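Local coordinates for protein thermosome subunit (Methanococcoides burtonii, PDB 3AQ1) that probably acts as an ATP-driven chaperonin that binds unfolded polypeptides and helps them fold, at residues A[169-174]-A[322-327]; A[357-362]-A[447-452]. One frame throughout, in Å; residues are numbered along the deposited sequence.

Interaction 1 of 2, residues A[169-174]-A[322-327]; sequences GLVIDK and AVTVLL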
ATOM      1  N   GLY A 169      18.532  -0.151   5.515  1.00 35.87           N
ATOM      2  CA  GLY A 169      18.986   1.142   5.071  1.00 33.95           C
ATOM      3  C   GLY A 169      18.425   1.423   3.690  1.00 42.34           C
ATOM      4  O   GLY A 169      17.243   1.212   3.449  1.00 58.08           O
ATOM      5  N   LEU A 170      19.287   1.862   2.776  1.00 40.33           N
ATOM      6  CA  LEU A 170      18.897   2.289   1.437  1.00 39.25           C
ATOM      7  C   LEU A 170      20.011   1.949   0.463  1.00 44.40           C
ATOM      8  O   LEU A 170      21.140   2.348   0.675  1.00 48.97           O
ATOM      9  CB  LEU A 170      18.663   3.801   1.427  1.00 36.71           C
ATOM     10  CG  LEU A 170      18.232   4.416   0.105  1.00 41.86           C
ATOM     11  CD1 LEU A 170      16.875   3.882  -0.267  1.00 45.93           C
ATOM     12  CD2 LEU A 170      18.198   5.934   0.186  1.00 46.38           C
ATOM     13  N   VAL A 171      19.694   1.220  -0.604  1.00 55.18           N
ATOM     14  CA  VAL A 171      20.686   0.835  -1.613  1.00 50.91           C
ATOM     15  C   VAL A 171      20.484   1.589  -2.938  1.00 43.16           C
ATOM     16  O   VAL A 171      19.389   1.634  -3.450  1.00 47.33           O
ATOM     17  CB  VAL A 171      20.646  -0.681  -1.868  1.00 50.85           C
ATOM     18  CG1 VAL A 171      21.600  -1.042  -2.981  1.00 51.77           C
ATOM     19  CG2 VAL A 171      20.994  -1.450  -0.587  1.00 41.57           C
ATOM     20  N   ILE A 172      21.538   2.199  -3.469  1.00 41.95           N
ATOM     21  CA  ILE A 172      21.459   3.028  -4.677  1.00 40.58           C
ATOM     22  C   ILE A 172      22.317   2.382  -5.733  1.00 47.84           C
ATOM     23  O   ILE A 172      23.502   2.148  -5.506  1.00 49.62           O
ATOM     24  CB  ILE A 172      22.080   4.451  -4.479  1.00 50.74           C
ATOM     25  CG1 ILE A 172      21.478   5.167  -3.285  1.00 39.82           C
ATOM     26  CG2 ILE A 172      21.921   5.313  -5.733  1.00 46.17           C
ATOM     27  CD1 ILE A 172      20.001   5.206  -3.333  1.00 45.45           C
ATOM     28  N   ASP A 173      21.740   2.098  -6.895  1.00 63.44           N
ATOM     29  CA  ASP A 173      22.509   1.509  -7.984  1.00 60.99           C
ATOM     30  C   ASP A 173      23.384   2.563  -8.671  1.00 58.81           C
ATOM     31  O   ASP A 173      23.130   2.953  -9.810  1.00 63.91           O
ATOM     32  CB  ASP A 173      21.584   0.853  -8.995  1.00 54.91           C
ATOM     33  CG  ASP A 173      22.327  -0.013  -9.966  1.00 58.19           C
ATOM     34  OD1 ASP A 173      23.444  -0.432  -9.608  1.00 62.14           O
ATOM     35  OD2 ASP A 173      21.802  -0.274 -11.072  1.00 60.65           O
ATOM     36  N   LYS A 174      24.406   3.020  -7.954  1.00 46.47           N
ATOM     37  CA  LYS A 174      25.343   4.026  -8.444  1.00 38.85           C
ATOM     38  C   LYS A 174      26.690   3.791  -7.781  1.00 44.70           C
ATOM     39  O   LYS A 174      26.762   3.283  -6.664  1.00 48.27           O
ATOM     40  CB  LYS A 174      24.829   5.432  -8.145  1.00 43.17           C
ATOM     41  CG  LYS A 174      24.192   6.120  -9.353  1.00 60.56           C
ATOM     42  CD  LYS A 174      25.253   6.530 -10.368  1.00 57.95           C
ATOM     43  CE  LYS A 174      24.637   7.163 -11.587  1.00 67.58           C
ATOM     44  NZ  LYS A 174      24.005   6.115 -12.445  1.00 89.72           N
ATOM     45  N   ALA A 322      12.981   2.531   7.314  1.00 56.80           N
ATOM     46  CA  ALA A 322      13.235   2.165   5.925  1.00 46.13           C
ATOM     47  C   ALA A 322      14.147   0.962   5.664  1.00 42.51           C
ATOM     48  O   ALA A 322      15.114   0.709   6.377  1.00 67.69           O
ATOM     49  CB  ALA A 322      13.747   3.382   5.167  1.00 45.85           C
ATOM     50  N   VAL A 323      13.819   0.238   4.608  1.00 40.50           N
ATOM     51  CA  VAL A 323      14.557  -0.941   4.177  1.00 49.47           C
ATOM     52  C   VAL A 323      14.524  -1.034   2.658  1.00 43.94           C
ATOM     53  O   VAL A 323      13.632  -0.522   2.005  1.00 51.45           O
ATOM     54  CB  VAL A 323      13.934  -2.252   4.710  1.00 44.53           C
ATOM     55  CG1 VAL A 323      13.494  -2.101   6.135  1.00 47.13           C
ATOM     56  CG2 VAL A 323      12.765  -2.645   3.866  1.00 42.67           C
ATOM     57  N   THR A 324      15.509  -1.700   2.099  1.00 43.97           N
ATOM     58  CA  THR A 324      15.516  -1.952   0.678  1.00 41.58           C
ATOM     59  C   THR A 324      15.515  -3.445   0.525  1.00 45.21           C
ATOM     60  O   THR A 324      16.297  -4.130   1.169  1.00 57.41           O
ATOM     61  CB  THR A 324      16.786  -1.392   0.026  1.00 42.90           C
ATOM     62  OG1 THR A 324      16.812   0.026   0.205  1.00 55.56           O
ATOM     63  CG2 THR A 324      16.821  -1.708  -1.456  1.00 42.82           C
ATOM     64  N   VAL A 325      14.607  -3.944  -0.302  1.00 45.33           N
ATOM     65  CA  VAL A 325      14.612  -5.338  -0.703  1.00 42.28           C
ATOM     66  C   VAL A 325      15.450  -5.445  -1.964  1.00 47.30           C
ATOM     67  O   VAL A 325      15.070  -4.902  -3.000  1.00 46.86           O
ATOM     68  CB  VAL A 325      13.198  -5.832  -1.077  1.00 38.62           C
ATOM     69  CG1 VAL A 325      13.263  -7.277  -1.494  1.00 41.69           C
ATOM     70  CG2 VAL A 325      12.208  -5.649   0.067  1.00 31.17           C
ATOM     71  N   LEU A 326      16.594  -6.117  -1.885  1.00 38.16           N
ATOM     72  CA  LEU A 326      17.262  -6.539  -3.104  1.00 41.60           C
ATOM     73  C   LEU A 326      16.568  -7.813  -3.573  1.00 56.35           C
ATOM     74  O   LEU A 326      16.812  -8.896  -3.040  1.00 62.26           O
ATOM     75  CB  LEU A 326      18.745  -6.795  -2.861  1.00 39.46           C
ATOM     76  CG  LEU A 326      19.524  -5.593  -2.348  1.00 42.60           C
ATOM     77  CD1 LEU A 326      20.977  -5.955  -2.170  1.00 47.02           C
ATOM     78  CD2 LEU A 326      19.367  -4.442  -3.319  1.00 42.24           C
ATOM     79  N   LEU A 327      15.684  -7.670  -4.557  1.00 58.83           N
ATOM     80  CA  LEU A 327      14.879  -8.783  -5.061  1.00 52.06           C
ATOM     81  C   LEU A 327      15.601  -9.576  -6.146  1.00 52.00           C
ATOM     82  O   LEU A 327      15.991  -9.012  -7.173  1.00 49.46           O
ATOM     83  CB  LEU A 327      13.558  -8.251  -5.618  1.00 47.04           C
ATOM     84  CG  LEU A 327      12.524  -9.257  -6.120  1.00 41.45           C
ATOM     85  CD1 LEU A 327      12.160 -10.220  -5.008  1.00 39.92           C
ATOM     86  CD2 LEU A 327      11.293  -8.514  -6.617  1.00 36.36           C
TER
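A322 opens the contact beside G169: its carbonyl O lies 3.6 Å from G169 N, too loose a pairing to count as a hydrogen bond, and its small methyl group fits a buried place facing the other strand. At V323 it is the backbone that touches, CA coming within 3.5 Å of G169 O, while the branched side chain points away. G169 itself has a backbone conformation that residues with a CB seldom adopt, which is reason enough for a glycine.

T324 carries the polar part of the contact. Its OG1, set anti to the carbonyl carbon and beside the backbone N, accepts the amide of V171 (N to OG1 3.2 Å, with an angle of 149° at the hydrogen) and makes a weak, long bond to G169 O at 3.5 Å. One hydroxyl thus spans both sides of L170, whose CD1 comes within 3.9 Å of OG1. The two branches of threonine suit this place, because OG1 takes up the V171 amide while CG2 lies against the V171 side chain, 4.0 Å from its CB. At L326 the contact ends with CD2 against V171 CG1 (4.1 Å), the two aliphatic side chains crossing at about a right angle.

The strand axes approach to 5.1 Å but diverge by 48°, and a side-chain hydroxyl does the linking where paired strands would use backbone bonds. Each strand pairs with others: T324 with I167 and V323 with N150 and K152 in one sheet, L170 with V314 and I172 with T312 in another. Helix 269-279 covers L170 through R274 and L275, and reaches A322 through V278, while Y313 of strand 310-317 packs on both V171 and L326.

Interaction 2 of 2, residues A[357-362]-A[447-452]; sequences KVVVGG and EPLRIK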
ATOM      1  N   LYS A 357      -7.982  -5.300  10.746  1.00 58.90           N
ATOM      2  CA  LYS A 357      -9.101  -6.171  10.428  1.00 54.29           C
ATOM      3  C   LYS A 357      -9.206  -6.391   8.927  1.00 58.74           C
ATOM      4  O   LYS A 357      -8.836  -5.521   8.132  1.00 69.16           O
ATOM      5  CB  LYS A 357     -10.406  -5.579  10.971  1.00 59.64           C
ATOM      6  CG  LYS A 357     -10.214  -4.747  12.248  1.00 69.58           C
ATOM      7  CD  LYS A 357     -11.422  -4.785  13.172  1.00 78.63           C
ATOM      8  CE  LYS A 357     -11.365  -3.677  14.214  1.00 85.08           C
ATOM      9  NZ  LYS A 357     -11.533  -2.327  13.595  1.00 86.28           N
ATOM     10  N   VAL A 358      -9.681  -7.572   8.540  1.00 50.35           N
ATOM     11  CA  VAL A 358     -10.025  -7.826   7.148  1.00 49.77           C
ATOM     12  C   VAL A 358     -11.434  -8.379   7.060  1.00 57.23           C
ATOM     13  O   VAL A 358     -11.952  -8.954   8.024  1.00 56.03           O
ATOM     14  CB  VAL A 358      -9.097  -8.842   6.486  1.00 46.11           C
ATOM     15  CG1 VAL A 358      -7.666  -8.445   6.682  1.00 47.32           C
ATOM     16  CG2 VAL A 358      -9.350 -10.216   7.061  1.00 53.52           C
ATOM     17  N   VAL A 359     -12.037  -8.188   5.890  1.00 60.33           N
ATOM     18  CA  VAL A 359     -13.339  -8.741   5.551  1.00 59.94           C
ATOM     19  C   VAL A 359     -13.077  -9.847   4.550  1.00 58.03           C
ATOM     20  O   VAL A 359     -12.064  -9.815   3.861  1.00 59.31           O
ATOM     21  CB  VAL A 359     -14.219  -7.679   4.865  1.00 61.01           C
ATOM     22  CG1 VAL A 359     -15.560  -8.254   4.491  1.00 67.82           C
ATOM     23  CG2 VAL A 359     -14.403  -6.489   5.767  1.00 66.35           C
ATOM     24  N   VAL A 360     -13.959 -10.833   4.462  1.00 55.07           N
ATOM     25  CA  VAL A 360     -13.855 -11.787   3.367  1.00 52.07           C
ATOM     26  C   VAL A 360     -14.864 -11.431   2.304  1.00 49.40           C
ATOM     27  O   VAL A 360     -15.825 -10.720   2.585  1.00 54.58           O
ATOM     28  CB  VAL A 360     -14.052 -13.221   3.824  1.00 51.01           C
ATOM     29  CG1 VAL A 360     -12.758 -13.727   4.420  1.00 44.49           C
ATOM     30  CG2 VAL A 360     -15.198 -13.302   4.826  1.00 51.60           C
ATOM     31  N   GLY A 361     -14.647 -11.935   1.090  1.00 47.87           N
ATOM     32  CA  GLY A 361     -15.379 -11.472  -0.076  1.00 48.05           C
ATOM     33  C   GLY A 361     -16.519 -12.362  -0.524  1.00 55.08           C
ATOM     34  O   GLY A 361     -17.128 -13.063   0.285  1.00 60.42           O
ATOM     35  N   GLY A 362     -16.824 -12.311  -1.819  1.00 48.39           N
ATOM     36  CA  GLY A 362     -17.855 -13.147  -2.404  1.00 40.77           C
ATOM     37  C   GLY A 362     -19.263 -12.806  -1.947  1.00 49.31           C
ATOM     38  O   GLY A 362     -20.178 -13.641  -2.001  1.00 44.43           O
ATOM     39  N   GLU A 447     -10.810  -9.034   1.474  1.00 52.18           N
ATOM     40  CA  GLU A 447     -10.948  -7.620   1.132  1.00 65.92           C
ATOM     41  C   GLU A 447     -10.634  -6.769   2.368  1.00 71.57           C
ATOM     42  O   GLU A 447     -11.009  -7.118   3.488  1.00 81.65           O
ATOM     43  CB  GLU A 447     -12.357  -7.306   0.599  1.00 66.25           C
ATOM     44  CG  GLU A 447     -12.694  -7.906  -0.771  1.00 66.89           C
ATOM     45  CD  GLU A 447     -14.182  -7.797  -1.117  1.00 80.15           C
ATOM     46  OE1 GLU A 447     -14.994  -7.451  -0.231  1.00 74.67           O
ATOM     47  OE2 GLU A 447     -14.550  -8.062  -2.279  1.00 91.98           O
ATOM     48  N   PRO A 448      -9.938  -5.646   2.173  1.00 63.80           N
ATOM     49  CA  PRO A 448      -9.550  -4.826   3.321  1.00 59.93           C
ATOM     50  C   PRO A 448     -10.770  -4.114   3.882  1.00 59.74           C
ATOM     51  O   PRO A 448     -11.598  -3.650   3.100  1.00 50.26           O
ATOM     52  CB  PRO A 448      -8.600  -3.794   2.710  1.00 50.94           C
ATOM     53  CG  PRO A 448      -8.365  -4.234   1.292  1.00 52.77           C
ATOM     54  CD  PRO A 448      -9.558  -5.021   0.901  1.00 54.57           C
ATOM     55  N   LEU A 449     -10.882  -4.031   5.206  1.00 61.64           N
ATOM     56  CA  LEU A 449     -11.986  -3.299   5.818  1.00 53.38           C
ATOM     57  C   LEU A 449     -12.158  -1.885   5.244  1.00 53.24           C
ATOM     58  O   LEU A 449     -13.271  -1.473   4.931  1.00 46.40           O
ATOM     59  CB  LEU A 449     -11.823  -3.218   7.336  1.00 54.85           C
ATOM     60  CG  LEU A 449     -13.002  -2.531   8.038  1.00 53.76           C
ATOM     61  CD1 LEU A 449     -14.270  -3.319   7.818  1.00 52.64           C
ATOM     62  CD2 LEU A 449     -12.751  -2.369   9.512  1.00 55.21           C
ATOM     63  N   ARG A 450     -11.066  -1.137   5.107  1.00 55.78           N
ATOM     64  CA  ARG A 450     -11.183   0.261   4.686  1.00 54.16           C
ATOM     65  C   ARG A 450     -11.861   0.421   3.319  1.00 56.43           C
ATOM     66  O   ARG A 450     -12.619   1.364   3.100  1.00 68.86           O
ATOM     67  CB  ARG A 450      -9.836   1.000   4.744  1.00 45.94           C
ATOM     68  CG  ARG A 450      -8.964   0.861   3.505  1.00 54.26           C
ATOM     69  CD  ARG A 450      -7.702   1.713   3.612  1.00 54.88           C
ATOM     70  NE  ARG A 450      -7.138   1.672   4.956  1.00 57.53           N
ATOM     71  CZ  ARG A 450      -5.854   1.861   5.229  1.00 60.57           C
ATOM     72  NH1 ARG A 450      -4.998   2.105   4.254  1.00 60.51           N
ATOM     73  NH2 ARG A 450      -5.424   1.797   6.478  1.00 67.11           N
ATOM     74  N   ILE A 451     -11.611  -0.501   2.403  1.00 48.88           N
ATOM     75  CA  ILE A 451     -12.280  -0.446   1.112  1.00 52.63           C
ATOM     76  C   ILE A 451     -13.772  -0.706   1.290  1.00 53.58           C
ATOM     77  O   ILE A 451     -14.610   0.031   0.778  1.00 53.64           O
ATOM     78  CB  ILE A 451     -11.679  -1.448   0.104  1.00 58.00           C
ATOM     79  CG1 ILE A 451     -10.301  -0.965  -0.358  1.00 67.74           C
ATOM     80  CG2 ILE A 451     -12.606  -1.640  -1.084  1.00 57.56           C
ATOM     81  CD1 ILE A 451     -10.282   0.477  -0.850  1.00 70.31           C
ATOM     82  N   LYS A 452     -14.108  -1.751   2.033  1.00 46.31           N
ATOM     83  CA  LYS A 452     -15.504  -2.066   2.229  1.00 49.77           C
ATOM     84  C   LYS A 452     -16.289  -0.877   2.833  1.00 54.74           C
ATOM     85  O   LYS A 452     -17.405  -0.592   2.390  1.00 57.01           O
ATOM     86  CB  LYS A 452     -15.662  -3.340   3.061  1.00 51.51           C
ATOM     87  CG  LYS A 452     -17.039  -3.942   2.967  1.00 65.50           C
ATOM     88  CD  LYS A 452     -17.408  -4.264   1.508  1.00 71.99           C
ATOM     89  CE  LYS A 452     -16.638  -5.470   0.979  1.00 67.19           C
ATOM     90  NZ  LYS A 452     -17.024  -5.800  -0.418  1.00 64.22           N
TER
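V359 and E447 form an antiparallel, hydrogen-bonded pair in the small three-stranded sheet of the equatorial domain. The V359 amide gives a bond to E447 O (2.8 Å, N-H...O angle 157°), and the E447 amide returns one to V359 O, also 2.8 Å but straighter at 172°.

Beyond this pair, V358 stands opposite P448 at a non-hydrogen-bonded position, which suits proline because no backbone N-H is needed there. P448 is also the N-cap of helix 449-467, so the sheet passes directly into the helix. On the first turn, with its CG anti to the backbone N (chi1 -176°), L449 lays CD1 against V359 CG2 at 3.8 Å, the two side chains meeting at about a right angle. The CB of L449 also rests 3.9 Å from K357 O. Beta-branched V359 fits an extended strand and offers this methyl to the leucine, with K452 CB slightly farther off.

At the other end the carboxylate of E447 lies near G361, CD to CA 4.0 Å, where the glycine has no side chain and its bare CA meets the acid. This glycine-rich turn after strand 357-360 probably borders the nucleotide site, as in related chaperonins.

Farther out are salt bridges that tie both segments to the helices around them. K357 NZ forms one with E90 of helix 71-92, and K452 NZ one with E366 of helix 364-378, whose S365 also touches V359. Helix 332-355 and its C-terminal end are held by R450, whose guanidinium divides its work: NE pairs with D355 OD1 and NH2 with E354 OE1.

Overall arrangement
Interaction 1 closes before interaction 2 opens along the chain, and the two share no sheet. Their centres are 32 Å apart, their nearest atoms about 18 Å, and they lie on opposite sides of the chain's centre. Helix 332-355 follows strand 323-329 of interaction 1 and leads straight to strand 357-360 of interaction 2, joining the two regions. In the three-domain layout of group II chaperonins, interaction 2 belongs to the equatorial domain, whereas interaction 1 probably lies where the intermediate domain meets the apical one. Both contacts lie within the single chain of this open monomer, with no neighbouring subunit in the assembly.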